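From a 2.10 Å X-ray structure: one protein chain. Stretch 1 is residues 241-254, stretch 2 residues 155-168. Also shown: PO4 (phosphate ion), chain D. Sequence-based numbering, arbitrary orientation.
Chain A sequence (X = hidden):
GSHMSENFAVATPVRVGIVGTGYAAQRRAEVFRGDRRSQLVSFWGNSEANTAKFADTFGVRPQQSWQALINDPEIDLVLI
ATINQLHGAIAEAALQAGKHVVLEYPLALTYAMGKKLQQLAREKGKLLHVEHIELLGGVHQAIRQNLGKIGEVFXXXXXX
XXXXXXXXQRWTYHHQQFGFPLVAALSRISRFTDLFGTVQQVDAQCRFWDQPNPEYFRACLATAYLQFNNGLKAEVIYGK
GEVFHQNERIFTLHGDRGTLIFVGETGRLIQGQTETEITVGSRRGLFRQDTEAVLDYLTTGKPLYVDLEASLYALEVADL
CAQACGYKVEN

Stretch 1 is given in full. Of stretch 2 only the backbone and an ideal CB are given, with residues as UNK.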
# COMPACT_ATOMS: atom_id res chain seq x y z
N GLY A 241 -18.79 3.32 3.19
CA GLY A 241 -20.06 2.64 3.02
C GLY A 241 -21.28 3.52 3.11
O GLY A 241 -21.19 4.75 3.04
N GLU A 242 -22.44 2.89 3.30
CA GLU A 242 -23.72 3.55 3.11
C GLU A 242 -24.12 4.45 4.28
O GLU A 242 -24.99 5.31 4.10
CB GLU A 242 -24.81 2.50 2.87
CG GLU A 242 -24.70 1.82 1.51
CD GLU A 242 -25.67 0.66 1.34
OE1 GLU A 242 -26.51 0.44 2.24
OE2 GLU A 242 -25.59 -0.04 0.31
N VAL A 243 -23.51 4.29 5.46
CA VAL A 243 -23.94 5.03 6.64
C VAL A 243 -23.22 6.36 6.82
O VAL A 243 -23.59 7.13 7.72
CB VAL A 243 -23.77 4.20 7.92
CG1 VAL A 243 -24.53 2.89 7.81
CG2 VAL A 243 -22.29 3.95 8.20
N PHE A 244 -22.22 6.67 6.00
CA PHE A 244 -21.39 7.85 6.18
C PHE A 244 -21.90 8.97 5.28
O PHE A 244 -21.89 8.84 4.05
CB PHE A 244 -19.93 7.53 5.88
CG PHE A 244 -19.31 6.57 6.85
CD1 PHE A 244 -18.83 7.01 8.07
CD2 PHE A 244 -19.23 5.22 6.55
CE1 PHE A 244 -18.26 6.12 8.97
CE2 PHE A 244 -18.67 4.33 7.44
CZ PHE A 244 -18.18 4.78 8.66
N HIS A 245 -22.31 10.08 5.89
CA HIS A 245 -22.85 11.22 5.15
C HIS A 245 -21.86 12.36 5.01
O HIS A 245 -22.17 13.34 4.33
CB HIS A 245 -24.13 11.73 5.82
CG HIS A 245 -25.33 10.88 5.53
ND1 HIS A 245 -25.63 9.74 6.24
CD2 HIS A 245 -26.30 11.00 4.58
CE1 HIS A 245 -26.74 9.20 5.76
NE2 HIS A 245 -27.16 9.95 4.75
N GLN A 246 -20.68 12.28 5.62
CA GLN A 246 -19.64 13.29 5.46
C GLN A 246 -18.30 12.59 5.26
O GLN A 246 -17.87 11.80 6.10
CB GLN A 246 -19.57 14.23 6.66
CG GLN A 246 -18.68 15.45 6.42
CD GLN A 246 -18.15 16.06 7.70
OE1 GLN A 246 -17.73 15.34 8.62
NE2 GLN A 246 -18.15 17.38 7.78
N ASN A 247 -17.64 12.90 4.14
CA ASN A 247 -16.33 12.34 3.85
C ASN A 247 -15.24 13.08 4.62
O ASN A 247 -15.41 14.22 5.04
CB ASN A 247 -16.05 12.39 2.35
CG ASN A 247 -16.93 11.46 1.55
OD1 ASN A 247 -17.73 10.71 2.12
ND2 ASN A 247 -16.80 11.49 0.23
N GLU A 248 -14.11 12.40 4.79
CA GLU A 248 -12.99 12.94 5.54
C GLU A 248 -11.71 12.30 5.04
O GLU A 248 -11.61 11.07 4.99
CB GLU A 248 -13.15 12.68 7.05
CG GLU A 248 -12.28 13.55 7.93
CD GLU A 248 -12.41 13.20 9.40
OE1 GLU A 248 -12.86 12.08 9.72
OE2 GLU A 248 -12.05 14.05 10.25
N ARG A 249 -10.74 13.13 4.65
CA ARG A 249 -9.38 12.69 4.32
C ARG A 249 -8.42 13.62 5.06
O ARG A 249 -7.99 14.64 4.52
CB ARG A 249 -9.12 12.69 2.81
CG ARG A 249 -9.70 11.50 2.07
CD ARG A 249 -8.91 11.19 0.81
NE ARG A 249 -8.96 12.29 -0.16
CZ ARG A 249 -7.96 12.62 -0.97
NH1 ARG A 249 -6.82 11.94 -0.93
NH2 ARG A 249 -8.09 13.63 -1.82
N ILE A 250 -8.10 13.26 6.30
CA ILE A 250 -7.32 14.11 7.19
C ILE A 250 -6.09 13.34 7.67
O ILE A 250 -6.18 12.16 8.02
CB ILE A 250 -8.16 14.59 8.39
CG1 ILE A 250 -9.36 15.40 7.92
CG2 ILE A 250 -7.32 15.41 9.35
CD1 ILE A 250 -9.00 16.69 7.23
N PHE A 251 -4.95 14.02 7.68
CA PHE A 251 -3.72 13.52 8.31
C PHE A 251 -3.11 14.70 9.05
O PHE A 251 -2.50 15.59 8.43
CB PHE A 251 -2.76 12.93 7.28
CG PHE A 251 -1.77 11.95 7.86
CD1 PHE A 251 -1.46 11.96 9.21
CD2 PHE A 251 -1.15 11.01 7.05
CE1 PHE A 251 -0.55 11.07 9.74
CE2 PHE A 251 -0.25 10.11 7.58
CZ PHE A 251 0.05 10.14 8.92
N THR A 252 -3.27 14.73 10.37
CA THR A 252 -2.81 15.82 11.20
C THR A 252 -1.80 15.29 12.21
O THR A 252 -2.03 14.24 12.82
CB THR A 252 -3.98 16.49 11.93
OG1 THR A 252 -4.92 16.98 10.97
CG2 THR A 252 -3.49 17.65 12.79
N LEU A 253 -0.69 16.01 12.38
CA LEU A 253 0.33 15.67 13.36
C LEU A 253 0.68 16.91 14.17
O LEU A 253 1.09 17.93 13.60
CB LEU A 253 1.58 15.09 12.67
CG LEU A 253 1.37 13.88 11.76
CD1 LEU A 253 1.18 14.30 10.31
CD2 LEU A 253 2.50 12.87 11.89
N HIS A 254 0.51 16.82 15.49
CA HIS A 254 0.77 17.93 16.39
C HIS A 254 2.10 17.71 17.09
O HIS A 254 2.31 16.67 17.73
CB HIS A 254 -0.35 18.07 17.43
CG HIS A 254 -1.68 18.42 16.84
ND1 HIS A 254 -1.99 19.68 16.38
CD2 HIS A 254 -2.80 17.68 16.68
CE1 HIS A 254 -3.23 19.70 15.94
NE2 HIS A 254 -3.75 18.50 16.11
N UNK A 155 0.69 14.10 19.23
CA UNK A 155 -0.70 13.77 18.90
C UNK A 155 -0.86 13.81 17.39
O UNK A 155 -0.51 14.80 16.75
CB UNK A 155 -1.68 14.73 19.58
N UNK A 156 -1.37 12.72 16.83
CA UNK A 156 -1.59 12.62 15.39
C UNK A 156 -2.94 11.96 15.14
O UNK A 156 -3.38 11.09 15.91
CB UNK A 156 -0.47 11.83 14.71
N UNK A 157 -3.59 12.36 14.05
CA UNK A 157 -4.87 11.79 13.67
C UNK A 157 -4.90 11.60 12.17
O UNK A 157 -4.69 12.54 11.41
CB UNK A 157 -6.03 12.68 14.13
N UNK A 158 -5.16 10.36 11.75
CA UNK A 158 -5.24 9.98 10.34
C UNK A 158 -6.60 9.33 10.13
O UNK A 158 -6.84 8.21 10.60
CB UNK A 158 -4.10 9.04 9.94
N UNK A 159 -7.49 10.03 9.43
CA UNK A 159 -8.87 9.59 9.27
C UNK A 159 -9.24 9.59 7.80
O UNK A 159 -9.07 10.59 7.11
CB UNK A 159 -9.83 10.48 10.06
N UNK A 160 -9.76 8.45 7.33
CA UNK A 160 -10.27 8.30 5.97
C UNK A 160 -11.70 7.81 6.06
O UNK A 160 -11.95 6.67 6.46
CB UNK A 160 -9.41 7.34 5.15
N UNK A 161 -12.65 8.67 5.71
CA UNK A 161 -14.07 8.31 5.69
C UNK A 161 -14.59 8.57 4.28
O UNK A 161 -14.48 9.69 3.77
CB UNK A 161 -14.87 9.10 6.73
N UNK A 162 -15.17 7.54 3.67
CA UNK A 162 -15.61 7.59 2.28
C UNK A 162 -17.04 7.07 2.19
O UNK A 162 -17.27 5.86 2.18
CB UNK A 162 -14.68 6.78 1.38
N UNK A 163 -18.01 7.99 2.11
CA UNK A 163 -19.39 7.58 1.93
C UNK A 163 -19.60 6.97 0.55
O UNK A 163 -19.09 7.46 -0.45
CB UNK A 163 -20.33 8.77 2.13
N UNK A 164 -20.37 5.89 0.51
CA UNK A 164 -20.65 5.19 -0.74
C UNK A 164 -22.01 4.53 -0.64
O UNK A 164 -22.20 3.64 0.20
CB UNK A 164 -19.57 4.16 -1.05
N UNK A 165 -22.94 4.95 -1.48
CA UNK A 165 -24.31 4.44 -1.47
C UNK A 165 -24.84 4.39 -2.90
O UNK A 165 -24.93 5.42 -3.56
CB UNK A 165 -25.21 5.31 -0.59
N UNK A 166 -25.18 3.18 -3.38
CA UNK A 166 -25.14 1.92 -2.65
C UNK A 166 -23.75 1.29 -2.59
O UNK A 166 -22.91 1.54 -3.46
CB UNK A 166 -26.12 0.93 -3.29
N UNK A 167 -23.51 0.50 -1.56
CA UNK A 167 -22.26 -0.24 -1.47
C UNK A 167 -22.21 -1.28 -2.59
O UNK A 167 -23.18 -2.02 -2.78
CB UNK A 167 -22.12 -0.91 -0.10
N UNK A 168 -21.12 -1.36 -3.34
CA UNK A 168 -21.06 -2.29 -4.47
C UNK A 168 -20.87 -3.73 -4.01
O UNK A 168 -20.49 -4.01 -2.88
CB UNK A 168 -19.93 -1.90 -5.42
P PO4 D . -11.69 14.52 -1.78
O1 PO4 D . -11.96 15.97 -1.44
O2 PO4 D . -10.63 14.44 -2.85
O3 PO4 D . -12.97 13.88 -2.28
O4 PO4 D . -11.22 13.80 -0.54

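Positions 155 to 161 pair antiparallel with Glu 248–His 254, and side chains alternate between two faces: that of Glu 248, Ile 250, Thr 252 and His 254, and that of Arg 249, Phe 251 and Leu 253.

Position 155 sits beside His 254, its ideal CB 4.2 Å from His 254 CB. A flat or long side chain could lie along the imidazole. It is Tyr 155, whose ring meets the histidine rim to rim, CD2 to His 254 CD2 at 3.7 Å.

At 156 the ideal CB is 3.4 Å from Thr 252 O, which favours something small. Ala 156 fits, its CB resting on Leu 253.

Position 157 shares its face with the Glu 248 carboxylate, too far along the strand for a short side chain; a long cation would suit, as would a polar chain. Arg 157 extends t, t, t and reaches it in a salt bridge, NH1 to Glu 248 OE2 at 3.3 Å, though the hydrogen bond is weak.

At 158 the ideal CB lies 4.0 Å from Phe 251 CD1, inviting an aromatic or a broad aliphatic. The Tyr 158 ring makes an offset stack with the Phe 251 ring, centroids 4.7 Å apart, and Tyr 158 CB sits over the face of the Phe 251 ring.

Position 159 has Glu 248 OE1 3.4 Å from its ideal CB: a small donor is wanted, serine or threonine. Ser 159 gives OG to Glu 248 OE1 at 2.6 Å.

Position 160 pairs with Arg 249, whose guanidinium leads off to the phosphate, so demands are loose and a beta-branched residue suits the strand. It is Thr 160.

The ideal CB of 161 lies on the Glu 248 face, 4.1 Å from Gln 246 O, with the Phe 244 ring nearby; a branched aliphatic would serve. Ile 161 places CG2 3.5 Å from Phe 244 CD1.

Position 162 points away, leaving wide choice; it is Met 162.

At 163 an ideal CB would clash with Phe 244 O at 2.5 Å, so glycine is the answer. Gly 163 N donates to Asn 247 OD1 at 2.7 Å.

Position 164 points sideways and tolerates many polar chains; Gln 164 donates from NE2 to the backbone O of position 166 at 3.1 Å. The ideal CB of 165 points sideways, 4.1 Å from Glu 242 CG, so a modest polar chain would suit; it is Asn 165.

Position 166 follows a cis peptide, which favours proline: Pro 166. At 167 the backbone N faces Glu 242 OE2, so proline is excluded, and the ideal CB, 3.6 Å from Glu 242 OE2, favours a small side chain. Ala 167 N donates to Glu 242 OE2 at 2.8 Å. Position 168 is clear of stretch 1, so many residues would do; its phi of -76° admits Pro 168.

Stretch 2, residues 155-168: YARYSTIMGQNPAP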
# COMPACT_ATOMS: atom_id res chain seq x y z
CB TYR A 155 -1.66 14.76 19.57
CG TYR A 155 -3.13 14.40 19.46
CD1 TYR A 155 -3.56 13.09 19.62
CD2 TYR A 155 -4.08 15.38 19.23
CE1 TYR A 155 -4.91 12.77 19.53
CE2 TYR A 155 -5.43 15.07 19.14
CZ TYR A 155 -5.84 13.76 19.29
OH TYR A 155 -7.17 13.45 19.20
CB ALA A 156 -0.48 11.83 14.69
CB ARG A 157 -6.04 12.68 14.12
CG ARG A 157 -7.40 12.07 13.82
CD ARG A 157 -8.52 12.81 14.54
NE ARG A 157 -9.67 11.94 14.76
CZ ARG A 157 -10.67 11.81 13.90
NH1 ARG A 157 -10.66 12.51 12.77
NH2 ARG A 157 -11.68 11.00 14.16
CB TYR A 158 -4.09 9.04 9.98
CG TYR A 158 -4.14 8.42 8.60
CD1 TYR A 158 -4.64 9.13 7.51
CD2 TYR A 158 -3.67 7.14 8.38
CE1 TYR A 158 -4.68 8.56 6.25
CE2 TYR A 158 -3.70 6.56 7.12
CZ TYR A 158 -4.21 7.27 6.06
OH TYR A 158 -4.24 6.69 4.81
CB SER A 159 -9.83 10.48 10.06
OG SER A 159 -11.17 10.06 9.87
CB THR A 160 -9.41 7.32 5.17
OG1 THR A 160 -8.03 7.68 5.30
CG2 THR A 160 -9.79 7.37 3.70
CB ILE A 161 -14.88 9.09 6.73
CG1 ILE A 161 -14.51 8.62 8.14
CG2 ILE A 161 -16.37 8.92 6.49
CD1 ILE A 161 -15.24 9.35 9.25
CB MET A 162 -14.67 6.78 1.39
CG MET A 162 -15.17 6.56 -0.03
SD MET A 162 -15.56 8.11 -0.86
CE MET A 162 -13.99 8.96 -0.76
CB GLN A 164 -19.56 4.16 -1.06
CG GLN A 164 -19.85 3.31 -2.29
CD GLN A 164 -20.03 4.14 -3.54
OE1 GLN A 164 -19.22 5.02 -3.85
NE2 GLN A 164 -21.10 3.87 -4.28
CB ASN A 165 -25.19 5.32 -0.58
CG ASN A 165 -26.55 4.70 -0.28
OD1 ASN A 165 -26.77 3.52 -0.54
ND2 ASN A 165 -27.45 5.49 0.27
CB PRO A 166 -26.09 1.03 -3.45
CG PRO A 166 -25.91 1.51 -4.85
CD PRO A 166 -25.70 3.00 -4.75
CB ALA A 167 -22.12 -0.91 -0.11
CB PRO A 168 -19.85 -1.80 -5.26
CG PRO A 168 -18.94 -1.25 -4.19
CD PRO A 168 -19.85 -0.64 -3.15
O HOH W 1 -18.75 10.06 -1.26
O HOH W 2 -25.61 7.78 1.93
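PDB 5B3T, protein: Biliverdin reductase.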